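Long-range contacts in 11R-lipoxygenase (Gersemia fruticosa, PDB 3VF1), which probably uses a non-heme iron to add molecular oxygen to polyunsaturated fatty acids, in a reaction that depends on calcium: residues A[135-140]-A[650-655]; A[502-507]-A[563-568]; A[508-513]-A[656-661]; A[640-645]-A[660-665]; A[668-673]-A[686-691]. All blocks are in the same frame, centred on the assembly; numbering follows the deposited sequence.

Contact 1 of 5, residues A[135-140]-A[650-655]; sequences EGKAIL and FGDAAA
Asp652 reaches across to Lys137 and Ala138, each carboxylate oxygen meeting a different residue. Its CG lies anti to the carbonyl carbon (chi1 -53°), which swings the carboxylate toward Ala138 and Lys137. Asp652 OD2 receives Ala138 N at 3.0 Å through its syn lone pair, in a nearly straight bond (167°), while Ala138 CB lies against the same oxygen. Tyr514 OH is a second partner of OD2. Asp652 OD1 faces the aliphatic root of Lys137, whose CG is 3.4 Å from it, and the two side chains cross at about a right angle. Lys137 NZ stays 4.3 Å from Asp652 OD1, beyond salt-bridge range, so its positive charge would probably act on the carboxylate only weakly. Glu135 folds back to hold the loop itself: Glu135 OE1 takes Lys137 N at 2.9 Å, from above the carboxylate plane. The backbones come close at Gly136 and Gly651, whose CA atoms are 4.0 Å apart; a CB on either would clash with the other, which suits glycine to both. Such loop-to-loop joining, one loop leaving a strand of the PLAT beta sandwich and the other leading into helix 653-676, belongs to the interface between the two domains of a lipoxygenase.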
# COMPACT_ATOMS: atom_id res chain seq x y z
N GLU A 135 -22.56 16.80 11.57
CA GLU A 135 -23.47 16.54 10.45
C GLU A 135 -22.64 16.46 9.17
O GLU A 135 -21.57 17.05 9.07
CB GLU A 135 -24.52 17.65 10.37
CG GLU A 135 -25.76 17.29 9.57
CD GLU A 135 -25.60 17.49 8.08
OE1 GLU A 135 -24.69 18.25 7.68
OE2 GLU A 135 -26.37 16.89 7.31
N GLY A 136 -23.15 15.71 8.19
CA GLY A 136 -22.41 15.42 6.97
C GLY A 136 -21.58 16.56 6.40
O GLY A 136 -20.41 16.39 6.10
N LYS A 137 -22.21 17.72 6.26
CA LYS A 137 -21.56 18.90 5.68
C LYS A 137 -20.12 19.06 6.15
O LYS A 137 -19.84 19.05 7.35
CB LYS A 137 -22.37 20.15 6.04
CG LYS A 137 -22.05 21.38 5.20
CD LYS A 137 -22.78 22.61 5.74
CE LYS A 137 -22.56 23.83 4.86
NZ LYS A 137 -23.33 23.77 3.59
N ALA A 138 -19.20 19.21 5.20
CA ALA A 138 -17.79 19.44 5.52
C ALA A 138 -17.53 20.93 5.66
O ALA A 138 -18.02 21.74 4.87
CB ALA A 138 -16.90 18.84 4.44
N ILE A 139 -16.76 21.30 6.68
CA ILE A 139 -16.58 22.71 7.03
C ILE A 139 -15.13 23.03 7.38
O ILE A 139 -14.56 22.45 8.31
CB ILE A 139 -17.46 23.09 8.23
CG1 ILE A 139 -18.93 22.80 7.92
CG2 ILE A 139 -17.27 24.56 8.59
CD1 ILE A 139 -19.84 22.92 9.12
N LEU A 140 -14.54 23.96 6.64
CA LEU A 140 -13.19 24.43 6.93
C LEU A 140 -13.21 25.31 8.18
O LEU A 140 -14.22 25.94 8.48
CB LEU A 140 -12.65 25.24 5.75
CG LEU A 140 -12.48 24.46 4.44
CD1 LEU A 140 -12.19 25.40 3.28
CD2 LEU A 140 -11.37 23.44 4.59
N PHE A 650 -18.85 12.10 3.29
CA PHE A 650 -19.31 13.34 2.67
C PHE A 650 -20.83 13.45 2.68
O PHE A 650 -21.52 12.50 2.31
CB PHE A 650 -18.79 13.45 1.24
CG PHE A 650 -17.35 13.84 1.14
CD1 PHE A 650 -16.96 15.16 1.31
CD2 PHE A 650 -16.37 12.90 0.87
CE1 PHE A 650 -15.63 15.52 1.22
CE2 PHE A 650 -15.04 13.25 0.77
CZ PHE A 650 -14.67 14.57 0.95
N GLY A 651 -21.33 14.60 3.10
CA GLY A 651 -22.76 14.87 3.06
C GLY A 651 -23.11 15.82 1.93
O GLY A 651 -24.23 15.80 1.42
N ASP A 652 -22.16 16.66 1.53
CA ASP A 652 -22.39 17.65 0.49
C ASP A 652 -22.67 16.97 -0.85
O ASP A 652 -21.91 16.11 -1.29
CB ASP A 652 -21.18 18.58 0.36
CG ASP A 652 -20.78 19.20 1.69
OD1 ASP A 652 -21.44 20.17 2.12
OD2 ASP A 652 -19.81 18.72 2.30
N ALA A 653 -23.76 17.38 -1.49
CA ALA A 653 -24.17 16.79 -2.76
C ALA A 653 -23.14 17.06 -3.86
O ALA A 653 -23.06 16.31 -4.83
CB ALA A 653 -25.53 17.32 -3.17
N ALA A 654 -22.36 18.13 -3.70
CA ALA A 654 -21.33 18.46 -4.68
C ALA A 654 -20.19 17.44 -4.61
O ALA A 654 -19.58 17.12 -5.63
CB ALA A 654 -20.80 19.86 -4.43
N ALA A 655 -19.91 16.95 -3.42
CA ALA A 655 -18.88 15.93 -3.24
C ALA A 655 -19.32 14.63 -3.90
O ALA A 655 -18.52 13.95 -4.55
CB ALA A 655 -18.61 15.70 -1.76

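Contact 2 of 5, residues A[502-507]-A[563-568]; sequences VIHQFV and FLTVVV
Helices 502-507 and 563-568 pack with their N-to-C directions 127° apart and their axes 9.1 Å from each other, coming nearest where His504 and Thr565 face across. The CA atoms of those two residues are 5.4 Å apart, a closeness that suits a short, branched side chain. Thr565 puts OG1 anti to its carbonyl carbon, beside the backbone N (chi1 -65°), and there the hydroxyl donates to Val561 O one turn earlier in its own helix. With its proton spent in this way, Thr565 OG1 can settle against carbon: His504 CD2 lies 3.4 Å from it, approached obliquely, and His504 CA 3.5 Å. The methyl Thr565 CG2 covers the same partner, 3.9 Å from His504 CA. An alanine at Thr565 would probably leave the Val561 carbonyl without its hydroxyl partner and open a gap beside His504. Aliphatic residues fill the remainder. Ile503 CG2 touches Val568 CG1 at 3.6 Å, and Val507 CG1 meets Leu564 CB at 3.9 Å, those last two side chains crossing at about a right angle. This is helix-to-helix core packing of the lipoxygenase catalytic domain. Helix 557-579 carries the iron ligands His575 and Asn579 farther along, the side chain of Val568 lying about 11 Å from that of His575.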
# COMPACT_ATOMS: atom_id res chain seq x y z
N VAL A 502 -6.70 10.32 -13.41
CA VAL A 502 -8.10 10.24 -12.99
C VAL A 502 -8.24 10.56 -11.51
O VAL A 502 -9.21 11.19 -11.10
CB VAL A 502 -8.70 8.86 -13.30
CG1 VAL A 502 -9.78 8.50 -12.29
CG2 VAL A 502 -9.26 8.83 -14.71
N ILE A 503 -7.27 10.12 -10.71
CA ILE A 503 -7.28 10.41 -9.28
C ILE A 503 -6.93 11.87 -9.03
O ILE A 503 -7.47 12.50 -8.12
CB ILE A 503 -6.27 9.52 -8.52
CG1 ILE A 503 -6.78 8.08 -8.48
CG2 ILE A 503 -6.07 10.04 -7.10
CD1 ILE A 503 -5.76 7.09 -7.94
N HIS A 504 -6.04 12.42 -9.85
CA HIS A 504 -5.66 13.82 -9.72
C HIS A 504 -6.87 14.71 -10.00
O HIS A 504 -7.06 15.74 -9.36
CB HIS A 504 -4.53 14.18 -10.68
CG HIS A 504 -4.05 15.59 -10.55
ND1 HIS A 504 -4.61 16.63 -11.25
CD2 HIS A 504 -3.07 16.13 -9.79
CE1 HIS A 504 -3.99 17.76 -10.93
NE2 HIS A 504 -3.05 17.48 -10.05
N GLN A 505 -7.68 14.31 -10.98
CA GLN A 505 -8.88 15.05 -11.33
C GLN A 505 -9.88 15.03 -10.18
O GLN A 505 -10.48 16.05 -9.85
CB GLN A 505 -9.52 14.47 -12.59
CG GLN A 505 -10.69 15.28 -13.11
CD GLN A 505 -10.28 16.69 -13.49
OE1 GLN A 505 -9.35 16.89 -14.27
NE2 GLN A 505 -10.98 17.68 -12.94
N PHE A 506 -10.05 13.86 -9.57
CA PHE A 506 -10.98 13.70 -8.46
C PHE A 506 -10.58 14.56 -7.27
O PHE A 506 -11.41 15.29 -6.71
CB PHE A 506 -11.08 12.24 -8.04
CG PHE A 506 -11.82 12.02 -6.75
CD1 PHE A 506 -13.15 12.39 -6.64
CD2 PHE A 506 -11.20 11.45 -5.66
CE1 PHE A 506 -13.84 12.20 -5.46
CE2 PHE A 506 -11.89 11.25 -4.47
CZ PHE A 506 -13.21 11.63 -4.37
N VAL A 507 -9.32 14.48 -6.87
CA VAL A 507 -8.82 15.26 -5.75
C VAL A 507 -8.97 16.75 -6.02
O VAL A 507 -9.32 17.52 -5.12
CB VAL A 507 -7.34 14.94 -5.45
CG1 VAL A 507 -6.76 15.95 -4.48
CG2 VAL A 507 -7.21 13.53 -4.90
N PHE A 563 0.03 16.78 -3.51
CA PHE A 563 0.43 15.99 -2.36
C PHE A 563 -0.62 14.95 -2.02
O PHE A 563 -0.29 13.82 -1.67
CB PHE A 563 0.69 16.89 -1.15
CG PHE A 563 1.37 16.18 -0.01
CD1 PHE A 563 2.75 16.14 0.07
CD2 PHE A 563 0.63 15.55 0.97
CE1 PHE A 563 3.38 15.48 1.11
CE2 PHE A 563 1.25 14.90 2.02
CZ PHE A 563 2.63 14.87 2.09
N LEU A 564 -1.89 15.32 -2.12
CA LEU A 564 -2.98 14.41 -1.80
C LEU A 564 -3.15 13.35 -2.88
O LEU A 564 -3.52 12.21 -2.60
CB LEU A 564 -4.29 15.18 -1.62
CG LEU A 564 -4.32 16.15 -0.43
CD1 LEU A 564 -5.61 16.95 -0.44
CD2 LEU A 564 -4.17 15.39 0.88
N THR A 565 -2.87 13.73 -4.13
CA THR A 565 -2.92 12.78 -5.24
C THR A 565 -1.89 11.67 -5.01
O THR A 565 -2.18 10.50 -5.23
CB THR A 565 -2.63 13.47 -6.58
OG1 THR A 565 -3.66 14.42 -6.88
CG2 THR A 565 -2.55 12.45 -7.71
N VAL A 566 -0.70 12.06 -4.56
CA VAL A 566 0.35 11.11 -4.24
C VAL A 566 -0.12 10.10 -3.20
O VAL A 566 0.11 8.90 -3.35
CB VAL A 566 1.61 11.82 -3.71
CG1 VAL A 566 2.53 10.84 -2.99
CG2 VAL A 566 2.35 12.52 -4.84
N VAL A 567 -0.78 10.58 -2.16
CA VAL A 567 -1.22 9.72 -1.07
C VAL A 567 -2.29 8.73 -1.53
O VAL A 567 -2.18 7.53 -1.28
CB VAL A 567 -1.78 10.55 0.11
CG1 VAL A 567 -2.34 9.63 1.19
CG2 VAL A 567 -0.71 11.45 0.68
N VAL A 568 -3.31 9.24 -2.20
CA VAL A 568 -4.41 8.40 -2.66
C VAL A 568 -3.92 7.36 -3.66
O VAL A 568 -4.35 6.20 -3.64
CB VAL A 568 -5.53 9.24 -3.31
CG1 VAL A 568 -6.59 8.34 -3.94
CG2 VAL A 568 -6.16 10.17 -2.29

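Contact 3 of 5, residues A[508-513]-A[656-661]; sequences QDIIQI and HAAMAK
A salt bridge beside a small apolar patch joins two nearly antiparallel helices here, with Asp509 and Lys661 forming the bridge and Ile510 packing on Ala658, at the ends of helices 491-514 and 653-676 that lie near each other. The segment axes are 9.4 Å apart, at 170°. Lys661, its chain extended, meets the aspartate at about a right angle and gives NZ to the syn lone pair of Asp509 OD2, 2.9 Å away. A water donates to that oxygen and also to Ala658 O, at 3.1 Å, tying carboxylate to backbone, while Asp509 OD1 is bound by Gln505 NE2. An alanine at Asp509 would probably leave the Lys661 ammonium without its counter-charge and the water without one of its two acceptors. Ala658 suits a close helix pair because its methyl takes little room: Ile510 CD1 sits 3.6 Å from its CB and Asp509 CB 4.0 Å. Around the pair, Ile511 packs on helix 557-579, and Ile510 and Met659 rest on the loop that carries Phe650 and Tyr645.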
# COMPACT_ATOMS: atom_id res chain seq x y z
N GLN A 508 -8.72 17.16 -7.26
CA GLN A 508 -8.85 18.56 -7.64
C GLN A 508 -10.29 19.02 -7.53
O GLN A 508 -10.57 20.13 -7.06
CB GLN A 508 -8.33 18.78 -9.06
CG GLN A 508 -8.36 20.23 -9.51
CD GLN A 508 -7.70 20.43 -10.85
OE1 GLN A 508 -8.34 20.35 -11.90
NE2 GLN A 508 -6.40 20.71 -10.84
N ASP A 509 -11.22 18.18 -7.98
CA ASP A 509 -12.64 18.51 -7.91
C ASP A 509 -13.08 18.72 -6.47
O ASP A 509 -13.74 19.71 -6.16
CB ASP A 509 -13.48 17.40 -8.55
CG ASP A 509 -13.31 17.34 -10.06
OD1 ASP A 509 -12.74 18.29 -10.64
OD2 ASP A 509 -13.77 16.35 -10.67
N ILE A 510 -12.70 17.80 -5.59
CA ILE A 510 -13.07 17.89 -4.18
C ILE A 510 -12.50 19.15 -3.55
O ILE A 510 -13.20 19.89 -2.87
CB ILE A 510 -12.56 16.67 -3.39
CG1 ILE A 510 -13.26 15.39 -3.87
CG2 ILE A 510 -12.78 16.87 -1.90
CD1 ILE A 510 -14.77 15.43 -3.73
N ILE A 511 -11.21 19.40 -3.77
CA ILE A 511 -10.53 20.53 -3.17
C ILE A 511 -11.09 21.87 -3.65
O ILE A 511 -11.17 22.83 -2.88
CB ILE A 511 -9.01 20.48 -3.45
CG1 ILE A 511 -8.38 19.30 -2.72
CG2 ILE A 511 -8.34 21.78 -3.03
CD1 ILE A 511 -8.51 19.36 -1.21
N GLN A 512 -11.49 21.94 -4.91
CA GLN A 512 -12.02 23.18 -5.47
C GLN A 512 -13.47 23.44 -5.05
O GLN A 512 -14.00 24.52 -5.28
CB GLN A 512 -11.89 23.19 -6.99
CG GLN A 512 -10.46 23.35 -7.48
CD GLN A 512 -10.35 23.52 -8.98
OE1 GLN A 512 -11.36 23.47 -9.69
NE2 GLN A 512 -9.13 23.72 -9.47
N ILE A 513 -14.09 22.44 -4.43
CA ILE A 513 -15.43 22.62 -3.87
C ILE A 513 -15.37 23.42 -2.58
O ILE A 513 -16.27 24.20 -2.28
CB ILE A 513 -16.10 21.26 -3.58
CG1 ILE A 513 -16.58 20.61 -4.88
CG2 ILE A 513 -17.29 21.43 -2.64
CD1 ILE A 513 -17.06 19.18 -4.72
N HIS A 656 -20.59 14.28 -3.74
CA HIS A 656 -21.15 13.08 -4.34
C HIS A 656 -21.04 13.13 -5.86
O HIS A 656 -20.79 12.11 -6.51
CB HIS A 656 -22.61 12.91 -3.92
CG HIS A 656 -22.80 12.66 -2.46
ND1 HIS A 656 -23.95 12.99 -1.79
CD2 HIS A 656 -21.97 12.12 -1.54
CE1 HIS A 656 -23.83 12.67 -0.51
NE2 HIS A 656 -22.63 12.14 -0.33
N ALA A 657 -21.23 14.32 -6.43
CA ALA A 657 -21.11 14.50 -7.87
C ALA A 657 -19.68 14.24 -8.32
O ALA A 657 -19.45 13.62 -9.36
CB ALA A 657 -21.55 15.90 -8.26
N ALA A 658 -18.72 14.72 -7.53
CA ALA A 658 -17.31 14.52 -7.84
C ALA A 658 -16.95 13.04 -7.77
O ALA A 658 -16.25 12.51 -8.64
CB ALA A 658 -16.44 15.32 -6.89
N MET A 659 -17.44 12.38 -6.72
CA MET A 659 -17.19 10.95 -6.53
C MET A 659 -17.81 10.12 -7.64
O MET A 659 -17.23 9.13 -8.08
CB MET A 659 -17.75 10.51 -5.17
CG MET A 659 -16.84 10.83 -4.00
SD MET A 659 -17.69 10.76 -2.40
CE MET A 659 -18.75 9.33 -2.63
N ALA A 660 -18.99 10.51 -8.11
CA ALA A 660 -19.68 9.77 -9.16
C ALA A 660 -18.93 9.91 -10.49
O ALA A 660 -18.82 8.96 -11.25
CB ALA A 660 -21.11 10.26 -9.30
N LYS A 661 -18.43 11.11 -10.75
CA LYS A 661 -17.63 11.37 -11.95
C LYS A 661 -16.36 10.53 -11.90
O LYS A 661 -15.89 10.01 -12.92
CB LYS A 661 -17.29 12.86 -12.03
CG LYS A 661 -16.31 13.23 -13.13
CD LYS A 661 -15.80 14.65 -12.93
CE LYS A 661 -14.69 15.00 -13.90
NZ LYS A 661 -14.02 16.28 -13.52
O HOH W 1 -13.87 13.65 -10.18

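Contact 4 of 5, residues A[640-645]-A[660-665]; sequences KFLGDY and AKFKSN
Phe662 carries CG anti to its backbone N (chi1 -172°), whereas Tyr645 turns CG anti to its carbonyl carbon (chi1 -65°), and the two side chains meet at about a right angle. Tyr645 OH comes to 3.8 Å from Phe662 CE2, and Tyr645 CE2 to 4.2 Å from Phe662 CD2. That hydroxyl is hydrogen-bonded to His424 NE2, which fixes its end of the ring. At the edge of the phenyl ring, Leu642 CD1 lies 4.4 Å from Phe662 CZ. Gly643 brings bare backbone to the same ring, its CA 4.0 Å from Phe662 CE2; at its backbone angles a CB would press on the carbonyl oxygen of Leu642, which suits glycine. Lys663 lays its methylenes against the turn, Lys663 CD lying 3.5 Å from Gly643 O. Lys663 NZ and Asp644 OD1, 5.0 Å apart, are too far for a salt bridge. Phe662 also stacks with Phe506 of helix 491-514. Within the loop, Phe641 to Asp644 form a type II beta turn, closed by Asp644 N to Phe641 O, with glycine in the third position this turn type favours.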
# COMPACT_ATOMS: atom_id res chain seq x y z
N LYS A 640 -13.27 -2.87 0.07
CA LYS A 640 -13.86 -1.87 -0.81
C LYS A 640 -12.81 -1.40 -1.81
O LYS A 640 -11.76 -0.90 -1.43
CB LYS A 640 -14.38 -0.68 0.00
CG LYS A 640 -15.49 -1.05 0.98
CD LYS A 640 -16.76 -1.45 0.26
CE LYS A 640 -17.65 -2.32 1.13
NZ LYS A 640 -17.94 -1.72 2.46
N PHE A 641 -13.11 -1.56 -3.10
CA PHE A 641 -12.15 -1.27 -4.15
C PHE A 641 -12.23 0.18 -4.62
O PHE A 641 -13.14 0.92 -4.23
CB PHE A 641 -12.33 -2.24 -5.31
CG PHE A 641 -12.05 -3.67 -4.94
CD1 PHE A 641 -10.75 -4.11 -4.76
CD2 PHE A 641 -13.09 -4.57 -4.76
CE1 PHE A 641 -10.49 -5.42 -4.41
CE2 PHE A 641 -12.83 -5.89 -4.40
CZ PHE A 641 -11.53 -6.31 -4.23
N LEU A 642 -11.28 0.58 -5.44
CA LEU A 642 -11.10 1.99 -5.80
C LEU A 642 -12.38 2.63 -6.31
O LEU A 642 -12.97 2.17 -7.29
CB LEU A 642 -10.00 2.14 -6.85
CG LEU A 642 -9.56 3.57 -7.12
CD1 LEU A 642 -9.01 4.23 -5.86
CD2 LEU A 642 -8.52 3.61 -8.24
N GLY A 643 -12.81 3.69 -5.63
CA GLY A 643 -13.99 4.43 -6.04
C GLY A 643 -15.24 4.02 -5.29
O GLY A 643 -16.20 4.79 -5.21
N ASP A 644 -15.23 2.82 -4.73
CA ASP A 644 -16.36 2.32 -3.96
C ASP A 644 -16.33 2.90 -2.55
O ASP A 644 -15.67 2.36 -1.66
CB ASP A 644 -16.36 0.80 -3.91
CG ASP A 644 -17.48 0.24 -3.04
OD1 ASP A 644 -18.48 0.95 -2.84
OD2 ASP A 644 -17.35 -0.91 -2.57
N TYR A 645 -17.04 4.00 -2.36
CA TYR A 645 -17.08 4.69 -1.07
C TYR A 645 -18.40 4.43 -0.36
O TYR A 645 -19.22 5.33 -0.21
CB TYR A 645 -16.89 6.19 -1.28
CG TYR A 645 -15.54 6.58 -1.82
CD1 TYR A 645 -14.36 6.16 -1.21
CD2 TYR A 645 -15.43 7.37 -2.96
CE1 TYR A 645 -13.12 6.51 -1.71
CE2 TYR A 645 -14.19 7.73 -3.47
CZ TYR A 645 -13.04 7.30 -2.84
OH TYR A 645 -11.81 7.66 -3.34
N ALA A 660 -18.99 10.51 -8.11
CA ALA A 660 -19.68 9.77 -9.16
C ALA A 660 -18.93 9.91 -10.49
O ALA A 660 -18.82 8.96 -11.25
CB ALA A 660 -21.11 10.26 -9.30
N LYS A 661 -18.43 11.11 -10.75
CA LYS A 661 -17.63 11.37 -11.95
C LYS A 661 -16.36 10.53 -11.90
O LYS A 661 -15.89 10.01 -12.92
CB LYS A 661 -17.29 12.86 -12.03
CG LYS A 661 -16.31 13.23 -13.13
CD LYS A 661 -15.80 14.65 -12.93
CE LYS A 661 -14.69 15.00 -13.90
NZ LYS A 661 -14.02 16.28 -13.52
N PHE A 662 -15.81 10.41 -10.70
CA PHE A 662 -14.64 9.58 -10.45
C PHE A 662 -14.92 8.13 -10.86
O PHE A 662 -14.17 7.54 -11.64
CB PHE A 662 -14.28 9.66 -8.96
CG PHE A 662 -12.99 9.00 -8.59
CD1 PHE A 662 -11.84 9.21 -9.33
CD2 PHE A 662 -12.91 8.20 -7.46
CE1 PHE A 662 -10.64 8.61 -8.96
CE2 PHE A 662 -11.72 7.60 -7.09
CZ PHE A 662 -10.59 7.80 -7.84
N LYS A 663 -16.01 7.57 -10.34
CA LYS A 663 -16.39 6.20 -10.65
C LYS A 663 -16.63 6.00 -12.14
O LYS A 663 -16.37 4.92 -12.68
CB LYS A 663 -17.64 5.80 -9.86
CG LYS A 663 -17.46 5.82 -8.35
CD LYS A 663 -18.69 5.29 -7.63
CE LYS A 663 -18.91 3.81 -7.90
NZ LYS A 663 -20.00 3.25 -7.07
N SER A 664 -17.12 7.04 -12.81
CA SER A 664 -17.38 6.96 -14.24
C SER A 664 -16.08 6.94 -15.03
O SER A 664 -15.96 6.24 -16.03
CB SER A 664 -18.25 8.13 -14.69
OG SER A 664 -18.54 8.05 -16.08
N ASN A 665 -15.10 7.71 -14.56
CA ASN A 665 -13.79 7.73 -15.20
C ASN A 665 -13.05 6.42 -14.99
O ASN A 665 -12.30 5.97 -15.86
CB ASN A 665 -12.95 8.89 -14.67
CG ASN A 665 -13.44 10.24 -15.17
OD1 ASN A 665 -14.12 10.33 -16.18
ND2 ASN A 665 -13.07 11.30 -14.45

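Contact 5 of 5, residues A[668-673]-A[686-691]; sequences NITKQI and WLIPGH
Pro689 is the bump of this contact, and the hollow that takes it is the side of helix 668-673 formed by Ile669, Thr670 and Ile673. The proline ring presents its CG and CD: Thr670 OG1 lies 3.2 Å from Pro689 CD, while Ile669 CG2 and Ile673 CD1 approach the ring more loosely. A compact, rigid ring fits such a shallow dent and also suits the start of the short 3-10 turn that follows. Ile673 is the answering bump from the helix, for its two branches touch successive residues of the loop. Ile673 CG2, anti to the backbone N, presses on Ile688 CG1 at 3.6 Å, while Ile673 CD1 meets the backbone at Leu687 O, also 3.6 Å away. Leu687 turns the end of its own side chain off to Cys573 and Ala577 of helix 557-579, about 9 Å from the side chain of the iron ligand His575. Thr670 donates its hydroxyl to Leu666 O within its own helix, leaving the oxygen to rest on proline carbons. The contact is therefore a matter of fit and apolar burial between helix 653-676 and the chain on its way to the iron ligand Ile698, with little directional bonding.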
# COMPACT_ATOMS: atom_id res chain seq x y z
N ASN A 668 -14.32 3.73 -17.29
CA ASN A 668 -13.78 3.88 -18.63
C ASN A 668 -12.37 3.32 -18.73
O ASN A 668 -11.98 2.77 -19.76
CB ASN A 668 -13.79 5.35 -19.06
CG ASN A 668 -15.20 5.91 -19.21
OD1 ASN A 668 -16.15 5.16 -19.43
ND2 ASN A 668 -15.33 7.22 -19.09
N ILE A 669 -11.61 3.45 -17.65
CA ILE A 669 -10.27 2.87 -17.59
C ILE A 669 -10.36 1.35 -17.59
O ILE A 669 -9.60 0.68 -18.28
CB ILE A 669 -9.51 3.35 -16.34
CG1 ILE A 669 -9.13 4.82 -16.48
CG2 ILE A 669 -8.26 2.50 -16.11
CD1 ILE A 669 -8.46 5.41 -15.26
N THR A 670 -11.28 0.82 -16.80
CA THR A 670 -11.54 -0.61 -16.77
C THR A 670 -11.77 -1.13 -18.18
O THR A 670 -11.25 -2.17 -18.57
CB THR A 670 -12.78 -0.94 -15.92
OG1 THR A 670 -12.51 -0.66 -14.54
CG2 THR A 670 -13.17 -2.40 -16.07
N LYS A 671 -12.57 -0.40 -18.94
CA LYS A 671 -12.91 -0.78 -20.30
C LYS A 671 -11.69 -0.77 -21.22
O LYS A 671 -11.54 -1.66 -22.06
CB LYS A 671 -14.00 0.14 -20.85
CG LYS A 671 -14.41 -0.13 -22.28
CD LYS A 671 -15.73 0.55 -22.61
CE LYS A 671 -16.03 0.53 -24.10
NZ LYS A 671 -15.16 1.47 -24.86
N GLN A 672 -10.83 0.22 -21.06
CA GLN A 672 -9.60 0.30 -21.86
C GLN A 672 -8.70 -0.90 -21.58
O GLN A 672 -8.27 -1.59 -22.50
CB GLN A 672 -8.83 1.59 -21.54
CG GLN A 672 -9.47 2.85 -22.08
CD GLN A 672 -8.56 4.06 -21.93
OE1 GLN A 672 -7.38 4.01 -22.30
NE2 GLN A 672 -9.10 5.15 -21.39
N ILE A 673 -8.42 -1.13 -20.30
CA ILE A 673 -7.54 -2.22 -19.88
C ILE A 673 -8.06 -3.55 -20.40
O ILE A 673 -7.28 -4.40 -20.83
CB ILE A 673 -7.42 -2.28 -18.35
CG1 ILE A 673 -6.68 -1.04 -17.83
CG2 ILE A 673 -6.70 -3.55 -17.92
CD1 ILE A 673 -6.68 -0.92 -16.32
N TRP A 686 -3.53 -6.07 -12.68
CA TRP A 686 -3.35 -5.66 -11.29
C TRP A 686 -3.76 -4.21 -11.02
O TRP A 686 -3.83 -3.79 -9.87
CB TRP A 686 -1.89 -5.89 -10.87
CG TRP A 686 -1.42 -7.26 -11.23
CD1 TRP A 686 -0.46 -7.58 -12.14
CD2 TRP A 686 -1.92 -8.49 -10.72
NE1 TRP A 686 -0.32 -8.94 -12.22
CE2 TRP A 686 -1.20 -9.53 -11.35
CE3 TRP A 686 -2.89 -8.83 -9.78
CZ2 TRP A 686 -1.43 -10.87 -11.07
CZ3 TRP A 686 -3.12 -10.17 -9.50
CH2 TRP A 686 -2.39 -11.17 -10.15
N LEU A 687 -4.03 -3.46 -12.08
CA LEU A 687 -4.45 -2.07 -11.93
C LEU A 687 -5.85 -1.84 -12.51
O LEU A 687 -6.25 -0.71 -12.75
CB LEU A 687 -3.44 -1.12 -12.57
CG LEU A 687 -2.16 -0.91 -11.76
CD1 LEU A 687 -1.22 0.03 -12.50
CD2 LEU A 687 -2.47 -0.38 -10.37
N ILE A 688 -6.59 -2.92 -12.73
CA ILE A 688 -8.00 -2.81 -13.03
C ILE A 688 -8.68 -2.25 -11.78
O ILE A 688 -8.60 -2.86 -10.72
CB ILE A 688 -8.62 -4.16 -13.39
CG1 ILE A 688 -8.08 -4.64 -14.74
CG2 ILE A 688 -10.14 -4.07 -13.44
CD1 ILE A 688 -8.50 -6.05 -15.11
N PRO A 689 -9.34 -1.09 -11.90
CA PRO A 689 -9.90 -0.39 -10.73
C PRO A 689 -10.69 -1.31 -9.80
O PRO A 689 -10.57 -1.20 -8.58
CB PRO A 689 -10.83 0.65 -11.36
CG PRO A 689 -10.21 0.93 -12.69
CD PRO A 689 -9.62 -0.37 -13.15
N GLY A 690 -11.47 -2.22 -10.38
CA GLY A 690 -12.26 -3.15 -9.59
C GLY A 690 -11.43 -4.14 -8.79
O GLY A 690 -11.95 -4.84 -7.92
N HIS A 691 -10.14 -4.20 -9.09
CA HIS A 691 -9.22 -5.09 -8.38
C HIS A 691 -8.31 -4.34 -7.41
O HIS A 691 -7.54 -4.95 -6.68
CB HIS A 691 -8.34 -5.86 -9.37
CG HIS A 691 -9.10 -6.78 -10.28
ND1 HIS A 691 -8.47 -7.67 -11.12
CD2 HIS A 691 -10.43 -6.95 -10.49
CE1 HIS A 691 -9.38 -8.35 -11.80
NE2 HIS A 691 -10.57 -7.93 -11.44

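How the contacts relate
Contacts 2, 4 and 5 are buried and rest mainly on apolar side chains, whereas contacts 1 and 3 are partly buried and each turns on an aspartate. Helix 653-676 runs through contacts 1, 3, 4 and 5, from the PLAT side inward, and helix 491-514 lines contacts 2 and 3. Contact 1 differs in joining two domains by backbone and carboxylate; the others lie within the catalytic domain. Contacts 1 and 3 are linked by His656 NE2, a probable hydrogen bond to Phe650 O. Phe506 and Val502 of contact 2 press on Phe662 of contact 4, and Phe641 of contact 4 touches the 3-10 turn of contact 5.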